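Local coordinates for isoform A of Peptidoglycan-recognition protein LB (Drosophila melanogaster, PDB 7NSZ) that hydrolyses the amide bond between N-acetylmuramoyl and L-alanine in bacterial peptidoglycan as a zinc-dependent amidase of fly innate immunity, probably acting as a scavenger, at residues Tyr40-Met48 / Cys162-Ile171; Phe82-Ile90 / Gln127-Leu135. The protein carries 1 engineered substitution. All coordinates share one frame; numbering follows the deposited sequence.

In the fold
Both contacts lie on one mixed beta sheet, and their centres are about 13 Å apart. Contact 1 joins strand 38-45, between strands 110-115 and 149-153, to the loop and short helix at 162-171. Contact 2 joins strand 82-84 and its hairpin to helix 126-142. Along the chain, both segments of contact 2 fall between the two segments of contact 1. Leu129 of helix 126-142 packs against Leu167 and Glu170 of helix 165-171, so the two contacts touch directly. Contact 1 holds two of the three zinc ligands. Contact 2 forms part of the hydrophobic core between the sheet and helix 126-142 in the same amidase domain.

Contact 1 (Tyr40-Met48 / Cys162-Ile171). With ZN (zinc ion), chain B.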
loop_
_atom_site.group_PDB
_atom_site.type_symbol
_atom_site.label_atom_id
_atom_site.label_comp_id
_atom_site.label_asym_id
_atom_site.label_seq_id
_atom_site.Cartn_x
_atom_site.Cartn_y
_atom_site.Cartn_z
ATOM N N TYR A 40 3.849 -4.095 -10.996
ATOM C CA TYR A 40 4.562 -3.430 -9.889
ATOM C C TYR A 40 3.786 -3.501 -8.588
ATOM O O TYR A 40 2.535 -3.490 -8.552
ATOM C CB TYR A 40 4.790 -1.957 -10.195
ATOM C CG TYR A 40 5.665 -1.735 -11.402
ATOM C CD1 TYR A 40 5.106 -1.594 -12.658
ATOM C CD2 TYR A 40 7.051 -1.787 -11.290
ATOM C CE1 TYR A 40 5.905 -1.415 -13.781
ATOM C CE2 TYR A 40 7.860 -1.612 -12.402
ATOM C CZ TYR A 40 7.285 -1.435 -13.630
ATOM O OH TYR A 40 8.158 -1.257 -14.680
ATOM N N VAL A 41 4.566 -3.533 -7.524
ATOM C CA VAL A 41 4.092 -3.335 -6.137
ATOM C C VAL A 41 4.858 -2.140 -5.607
ATOM O O VAL A 41 6.106 -2.162 -5.634
ATOM C CB VAL A 41 4.286 -4.572 -5.260
ATOM C CG1 VAL A 41 3.901 -4.296 -3.828
ATOM C CG2 VAL A 41 3.564 -5.775 -5.806
ATOM N N ILE A 42 4.137 -1.124 -5.148
ATOM C CA ILE A 42 4.773 0.103 -4.595
ATOM C C ILE A 42 4.459 0.164 -3.123
ATOM O O ILE A 42 3.284 0.150 -2.705
ATOM C CB ILE A 42 4.296 1.390 -5.262
ATOM C CG1 ILE A 42 4.189 1.279 -6.768
ATOM C CG2 ILE A 42 5.103 2.582 -4.815
ATOM C CD1 ILE A 42 5.444 1.000 -7.450
ATOM N N ILE A 43 5.487 0.290 -2.309
ATOM C CA ILE A 43 5.363 0.387 -0.843
ATOM C C ILE A 43 5.407 1.822 -0.376
ATOM O O ILE A 43 6.253 2.612 -0.847
ATOM C CB ILE A 43 6.465 -0.438 -0.132
ATOM C CG1 ILE A 43 6.478 -1.889 -0.595
ATOM C CG2 ILE A 43 6.356 -0.317 1.356
ATOM C CD1 ILE A 43 5.193 -2.643 -0.377
ATOM N N HIS A 44 4.523 2.151 0.535
ATOM C CA HIS A 44 4.356 3.467 1.183
ATOM C C HIS A 44 4.350 3.329 2.680
ATOM O O HIS A 44 4.006 2.241 3.220
ATOM C CB HIS A 44 3.022 4.131 0.720
ATOM C CG HIS A 44 2.864 4.208 -0.747
ATOM N ND1 HIS A 44 3.215 5.385 -1.406
ATOM C CD2 HIS A 44 2.349 3.411 -1.688
ATOM C CE1 HIS A 44 2.939 5.283 -2.661
ATOM N NE2 HIS A 44 2.407 4.068 -2.914
ATOM N N HIS A 45 4.611 4.447 3.380
ATOM C CA HIS A 45 4.176 4.641 4.761
ATOM C C HIS A 45 3.116 5.736 4.770
ATOM O O HIS A 45 2.978 6.494 3.795
ATOM C CB HIS A 45 5.293 4.903 5.794
ATOM C CG HIS A 45 5.889 6.266 5.726
ATOM N ND1 HIS A 45 6.709 6.673 6.758
ATOM C CD2 HIS A 45 5.887 7.236 4.809
ATOM C CE1 HIS A 45 7.145 7.876 6.460
ATOM N NE2 HIS A 45 6.731 8.223 5.291
ATOM N N SER A 46 2.360 5.812 5.848
ATOM C CA SER A 46 1.318 6.855 5.909
ATOM C C SER A 46 1.884 8.163 6.463
ATOM O O SER A 46 1.350 9.233 6.101
ATOM C CB SER A 46 0.100 6.434 6.721
ATOM O OG SER A 46 0.431 6.128 8.068
ATOM N N TYR A 47 2.883 8.073 7.329
ATOM C CA TYR A 47 3.491 9.183 8.144
ATOM C C TYR A 47 2.524 9.648 9.240
ATOM O O TYR A 47 2.845 9.516 10.414
ATOM C CB TYR A 47 4.023 10.310 7.252
ATOM C CG TYR A 47 4.569 11.453 8.060
ATOM C CD1 TYR A 47 5.687 11.282 8.863
ATOM C CD2 TYR A 47 3.831 12.616 8.193
ATOM C CE1 TYR A 47 6.110 12.295 9.710
ATOM C CE2 TYR A 47 4.248 13.646 9.028
ATOM C CZ TYR A 47 5.378 13.464 9.805
ATOM O OH TYR A 47 5.818 14.481 10.612
ATOM N N MET A 48 1.381 10.172 8.827
ATOM C CA MET A 48 0.229 10.467 9.703
ATOM C C MET A 48 -0.985 9.933 8.965
ATOM O O MET A 48 -1.195 10.292 7.808
ATOM C CB MET A 48 0.077 11.977 9.952
ATOM C CG MET A 48 1.296 12.598 10.640
ATOM S SD MET A 48 1.147 14.405 10.904
ATOM C CE MET A 48 0.120 14.427 12.372
ATOM N N CYS A 162 8.910 8.965 1.408
ATOM C CA CYS A 162 8.081 7.730 1.522
ATOM C C CYS A 162 8.805 6.567 0.844
ATOM O O CYS A 162 9.250 6.665 -0.301
ATOM C CB CYS A 162 6.728 8.003 0.893
ATOM S SG CYS A 162 5.651 6.573 1.007
ATOM N N PRO A 163 8.877 5.352 1.457
ATOM C CA PRO A 163 8.192 4.925 2.688
ATOM C C PRO A 163 8.943 5.059 4.018
ATOM O O PRO A 163 8.667 4.375 4.947
ATOM C CB PRO A 163 7.947 3.426 2.386
ATOM C CG PRO A 163 9.231 3.010 1.639
ATOM C CD PRO A 163 9.457 4.203 0.728
ATOM N N GLY A 164 9.854 6.046 4.065
ATOM C CA GLY A 164 10.758 6.236 5.217
ATOM C C GLY A 164 12.035 5.470 4.985
ATOM O O GLY A 164 12.013 4.394 4.454
ATOM N N GLY A 165 13.169 6.034 5.401
ATOM C CA GLY A 165 14.462 5.389 5.184
ATOM C C GLY A 165 14.542 4.009 5.800
ATOM O O GLY A 165 15.092 3.148 5.146
ATOM N N ARG A 166 14.067 3.804 7.011
ATOM C CA ARG A 166 14.202 2.481 7.652
ATOM C C ARG A 166 13.367 1.433 6.895
ATOM O O ARG A 166 13.879 0.303 6.646
ATOM C CB ARG A 166 13.829 2.539 9.131
ATOM C CG ARG A 166 14.124 1.258 9.908
ATOM C CD ARG A 166 15.595 0.884 9.937
ATOM N NE ARG A 166 15.851 -0.459 10.401
ATOM C CZ ARG A 166 15.898 -1.534 9.611
ATOM N NH1 ARG A 166 15.590 -1.398 8.326
ATOM N NH2 ARG A 166 16.216 -2.736 10.109
ATOM N N LEU A 167 12.102 1.735 6.582
ATOM C CA LEU A 167 11.270 0.752 5.842
ATOM C C LEU A 167 11.798 0.609 4.415
ATOM O O LEU A 167 11.767 -0.485 3.890
ATOM C CB LEU A 167 9.824 1.238 5.896
ATOM C CG LEU A 167 8.836 0.396 5.091
ATOM C CD1 LEU A 167 8.885 -1.090 5.407
ATOM C CD2 LEU A 167 7.425 0.965 5.288
ATOM N N PHE A 168 12.366 1.667 3.834
ATOM C CA PHE A 168 12.993 1.537 2.512
ATOM C C PHE A 168 14.136 0.489 2.582
ATOM O O PHE A 168 14.293 -0.355 1.710
ATOM C CB PHE A 168 13.480 2.876 1.964
ATOM C CG PHE A 168 13.899 2.701 0.524
ATOM C CD1 PHE A 168 12.968 2.454 -0.462
ATOM C CD2 PHE A 168 15.225 2.865 0.123
ATOM C CE1 PHE A 168 13.328 2.266 -1.780
ATOM C CE2 PHE A 168 15.572 2.688 -1.202
ATOM C CZ PHE A 168 14.641 2.425 -2.162
ATOM N N ALA A 169 14.996 0.609 3.603
ATOM C CA ALA A 169 16.119 -0.345 3.742
ATOM C C ALA A 169 15.571 -1.752 3.931
ATOM O O ALA A 169 16.136 -2.728 3.378
ATOM C CB ALA A 169 17.018 0.075 4.886
ATOM N N GLU A 170 14.489 -1.920 4.673
ATOM C CA GLU A 170 13.867 -3.231 4.865
ATOM C C GLU A 170 13.403 -3.783 3.513
ATOM O O GLU A 170 13.671 -4.948 3.212
ATOM C CB GLU A 170 12.708 -3.086 5.858
ATOM C CG GLU A 170 11.817 -4.318 5.995
ATOM C CD GLU A 170 12.440 -5.602 6.494
ATOM O OE1 GLU A 170 13.429 -5.513 7.292
ATOM O OE2 GLU A 170 11.901 -6.682 6.184
ATOM N N ILE A 171 12.592 -3.023 2.759
ATOM C CA ILE A 171 12.009 -3.603 1.526
ATOM C C ILE A 171 13.104 -3.860 0.503
ATOM O O ILE A 171 12.943 -4.680 -0.394
ATOM C CB ILE A 171 10.859 -2.761 0.904
ATOM C CG1 ILE A 171 11.341 -1.434 0.312
ATOM C CG2 ILE A 171 9.772 -2.579 1.954
ATOM C CD1 ILE A 171 10.238 -0.650 -0.428
HETATM ZN ZN ZN B . 4.086 7.067 -0.568
#
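His44 and Cys162 meet at the zinc ion. The zinc is bound by His44 ND1 at 2.1 Å and by Cys162 SG at 2.3 Å. His154 supplies the third protein ligand. The sulfur lies at the edge of the His44 ring, near its plane. Cys162 has SG anti to its own backbone N (chi1 -179°), which carries the sulfur to the end of strand 40-45.

The sulfur has a second partner. His45 N donates to Cys162 SG over 3.4 Å, with an N-H...S angle of 152°. On the far side of the His44 ring from the metal bond, NE2 is hydrogen-bonded to His102 ND1, which helps fix the rotation of the ring.

The next layer is the cis peptide bond between Cys162 and Pro163. With this peptide cis, Pro163 CB rests on the backbone of His44, 3.6 Å from its C atom. Pro163 O then sits over one face of the His45 ring, toward its rim and 3.4 Å from CG. Gly164 N lies over the centre of the same face, and Tyr47 N is over the opposite face. His45 ND1 is hydrogen-bonded to Trp119 N. Gly164 is the N-cap of helix 165-171.

Farther out the contact is apolar. Ile43 and Ile171 lie alongside each other, running opposite ways, and Ile171 CD1 comes 3.8 Å from Ile43 CB. Leu167 CD2 is near Ile43 CG2.

The zinc centre of the amidase thus sits at a strand end, with Leu167 and Ile171 packed against Ile43 next to the ligand loop. The engineered Phe80 lies close to His44. The N-H...S bond probably helps to hold the sulfur in place toward the metal.

Contact 2 (Phe82-Ile90 / Gln127-Leu135); sequences FGIGGDGMI and QMLDAAKNL
Leu135 covers one face of the Phe82 ring. Its CD1 stands over the ring centre, 4.1 Å from the centroid and 4° off the normal, in a CH-pi contact. Its CD2 touches Phe82 CB at 3.6 Å. With CG anti to the backbone N, the leucine reaches toward the strand with both methyls. Ile90 crosses it obliquely, and Ile90 CD1 lies 3.9 Å from Leu135 CB.

One turn back along the helix, Ala131 CB touches Ile84 CG2, at 3.8 Å, and Ile90 CG1. Met128 runs alongside the turn that starts at Gly85. Its chain bends at chi3 (72°), which brings CE to 3.3 Å from Ile84 O, while SD lies by Gly86 CA.

Gln127 meets the turn at Gly86. Its NE2 donates to Gly86 O at 2.9 Å and an angle of 178°, with the acceptor in the amide plane. A water donates to both Gly88 O and Gln127 O. Just past the turn, Met89 N donates to Asp87 OD2, which makes an Asx turn, and Asp87 OD1 is hydrogen-bonded to Tyr91 OH and Thr55 OG1.

Apolar chains therefore join helix 126-142 to the sheet, while a hydrogen bond from the Gln127 side-chain amide and a water bridge satisfy carbonyls of the type I turn.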
loop_
_atom_site.group_PDB
_atom_site.type_symbol
_atom_site.label_atom_id
_atom_site.label_comp_id
_atom_site.label_asym_id
_atom_site.label_seq_id
_atom_site.Cartn_x
_atom_site.Cartn_y
_atom_site.Cartn_z
ATOM N N PHE A 82 -4.231 -1.070 -0.701
ATOM C CA PHE A 82 -4.374 -1.799 0.581
ATOM C C PHE A 82 -3.618 -1.071 1.685
ATOM O O PHE A 82 -2.588 -0.402 1.375
ATOM C CB PHE A 82 -3.839 -3.241 0.534
ATOM C CG PHE A 82 -4.615 -4.117 -0.410
ATOM C CD1 PHE A 82 -4.226 -4.260 -1.708
ATOM C CD2 PHE A 82 -5.730 -4.806 0.004
ATOM C CE1 PHE A 82 -4.975 -4.991 -2.609
ATOM C CE2 PHE A 82 -6.501 -5.537 -0.906
ATOM C CZ PHE A 82 -6.089 -5.643 -2.202
ATOM N N GLY A 83 -4.071 -1.157 2.914
ATOM C CA GLY A 83 -3.322 -0.704 4.084
ATOM C C GLY A 83 -3.013 -1.858 4.982
ATOM O O GLY A 83 -3.713 -2.900 4.993
ATOM N N ILE A 84 -1.955 -1.701 5.758
ATOM C CA ILE A 84 -1.489 -2.673 6.765
ATOM C C ILE A 84 -1.455 -1.997 8.124
ATOM O O ILE A 84 -0.801 -0.932 8.269
ATOM C CB ILE A 84 -0.097 -3.197 6.408
ATOM C CG1 ILE A 84 0.057 -3.665 4.966
ATOM C CG2 ILE A 84 0.343 -4.257 7.410
ATOM C CD1 ILE A 84 -0.643 -4.844 4.656
ATOM N N GLY A 85 -2.123 -2.582 9.103
ATOM C CA GLY A 85 -2.095 -2.033 10.465
ATOM C C GLY A 85 -1.077 -2.759 11.349
ATOM O O GLY A 85 -0.649 -3.859 11.048
ATOM N N GLY A 86 -0.769 -2.122 12.479
ATOM C CA GLY A 86 0.079 -2.702 13.537
ATOM C C GLY A 86 -0.644 -3.785 14.303
ATOM O O GLY A 86 0.008 -4.477 15.101
ATOM N N ASP A 87 -1.938 -3.982 14.027
ATOM C CA ASP A 87 -2.667 -5.182 14.472
ATOM C C ASP A 87 -2.311 -6.398 13.629
ATOM O O ASP A 87 -2.838 -7.472 13.897
ATOM C CB ASP A 87 -4.169 -4.925 14.439
ATOM C CG ASP A 87 -4.722 -4.570 13.070
ATOM O OD1 ASP A 87 -5.972 -4.410 12.964
ATOM O OD2 ASP A 87 -3.899 -4.384 12.088
ATOM N N GLY A 88 -1.503 -6.236 12.587
ATOM C CA GLY A 88 -1.173 -7.334 11.675
ATOM C C GLY A 88 -2.270 -7.667 10.672
ATOM O O GLY A 88 -2.143 -8.697 9.947
ATOM N N MET A 89 -3.275 -6.796 10.568
ATOM C CA MET A 89 -4.372 -7.024 9.612
ATOM C C MET A 89 -4.104 -6.247 8.334
ATOM O O MET A 89 -3.394 -5.218 8.292
ATOM C CB MET A 89 -5.693 -6.587 10.242
ATOM C CG MET A 89 -6.043 -7.388 11.436
ATOM S SD MET A 89 -6.298 -9.161 11.171
ATOM C CE MET A 89 -5.326 -9.725 12.564
ATOM N N ILE A 90 -4.740 -6.710 7.246
ATOM C CA ILE A 90 -4.713 -6.026 5.943
ATOM C C ILE A 90 -6.087 -5.427 5.699
ATOM O O ILE A 90 -7.090 -6.126 5.881
ATOM C CB ILE A 90 -4.324 -6.998 4.842
ATOM C CG1 ILE A 90 -3.000 -7.667 5.162
ATOM C CG2 ILE A 90 -4.315 -6.306 3.461
ATOM C CD1 ILE A 90 -2.767 -8.933 4.506
ATOM N N GLN A 127 4.713 -8.265 12.562
ATOM C CA GLN A 127 3.362 -8.617 12.051
ATOM C C GLN A 127 2.989 -7.751 10.843
ATOM O O GLN A 127 2.222 -8.221 9.993
ATOM C CB GLN A 127 2.305 -8.560 13.158
ATOM C CG GLN A 127 2.031 -7.196 13.752
ATOM C CD GLN A 127 2.923 -6.807 14.907
ATOM O OE1 GLN A 127 3.985 -7.411 15.086
ATOM N NE2 GLN A 127 2.536 -5.757 15.608
ATOM N N MET A 128 3.459 -6.507 10.784
ATOM C CA MET A 128 3.191 -5.623 9.619
ATOM C C MET A 128 4.001 -6.121 8.433
ATOM O O MET A 128 3.494 -6.160 7.318
ATOM C CB MET A 128 3.508 -4.167 9.941
ATOM C CG MET A 128 2.615 -3.598 11.022
ATOM S SD MET A 128 2.907 -1.832 11.245
ATOM C CE MET A 128 2.161 -1.241 9.730
ATOM N N LEU A 129 5.272 -6.456 8.646
ATOM C CA LEU A 129 6.131 -6.921 7.531
ATOM C C LEU A 129 5.603 -8.239 6.961
ATOM O O LEU A 129 5.476 -8.403 5.748
ATOM C CB LEU A 129 7.575 -7.068 7.980
ATOM C CG LEU A 129 8.195 -5.815 8.567
ATOM C CD1 LEU A 129 9.615 -6.150 9.078
ATOM C CD2 LEU A 129 8.218 -4.624 7.630
ATOM N N ASP A 130 5.230 -9.158 7.845
ATOM C CA ASP A 130 4.629 -10.433 7.439
ATOM C C ASP A 130 3.308 -10.212 6.690
ATOM O O ASP A 130 3.065 -10.866 5.655
ATOM C CB ASP A 130 4.400 -11.300 8.669
ATOM C CG ASP A 130 5.675 -11.921 9.238
ATOM O OD1 ASP A 130 6.715 -11.861 8.550
ATOM O OD2 ASP A 130 5.567 -12.543 10.319
ATOM N N ALA A 131 2.445 -9.318 7.196
ATOM C CA ALA A 131 1.169 -9.066 6.499
ATOM C C ALA A 131 1.423 -8.573 5.085
ATOM O O ALA A 131 0.762 -9.000 4.136
ATOM C CB ALA A 131 0.372 -8.080 7.271
ATOM N N ALA A 132 2.371 -7.649 4.892
ATOM C CA ALA A 132 2.631 -7.090 3.550
ATOM C C ALA A 132 3.089 -8.208 2.636
ATOM O O ALA A 132 2.636 -8.304 1.532
ATOM C CB ALA A 132 3.586 -5.929 3.590
ATOM N N LYS A 133 4.013 -9.039 3.133
ATOM C CA LYS A 133 4.535 -10.139 2.280
ATOM C C LYS A 133 3.404 -11.142 1.958
ATOM O O LYS A 133 3.353 -11.583 0.811
ATOM C CB LYS A 133 5.714 -10.847 2.937
ATOM C CG LYS A 133 6.904 -9.936 3.172
ATOM C CD LYS A 133 7.959 -10.662 4.036
ATOM C CE LYS A 133 9.164 -9.819 4.389
ATOM N NZ LYS A 133 10.155 -10.580 5.193
ATOM N N ASN A 134 2.543 -11.403 2.933
ATOM C CA ASN A 134 1.422 -12.350 2.713
ATOM C C ASN A 134 0.428 -11.785 1.687
ATOM O O ASN A 134 -0.034 -12.480 0.765
ATOM C CB ASN A 134 0.734 -12.666 4.031
ATOM C CG ASN A 134 1.605 -13.555 4.909
ATOM O OD1 ASN A 134 2.456 -14.292 4.406
ATOM N ND2 ASN A 134 1.424 -13.472 6.214
ATOM N N LEU A 135 0.158 -10.475 1.748
ATOM C CA LEU A 135 -0.729 -9.853 0.752
ATOM C C LEU A 135 -0.147 -10.003 -0.651
ATOM O O LEU A 135 -0.866 -10.319 -1.594
ATOM C CB LEU A 135 -0.921 -8.387 1.119
ATOM C CG LEU A 135 -1.693 -7.547 0.124
ATOM C CD1 LEU A 135 -3.111 -8.058 -0.128
ATOM C CD2 LEU A 135 -1.707 -6.095 0.539
HETATM O O HOH W 1 0.351 -10.267 10.100
#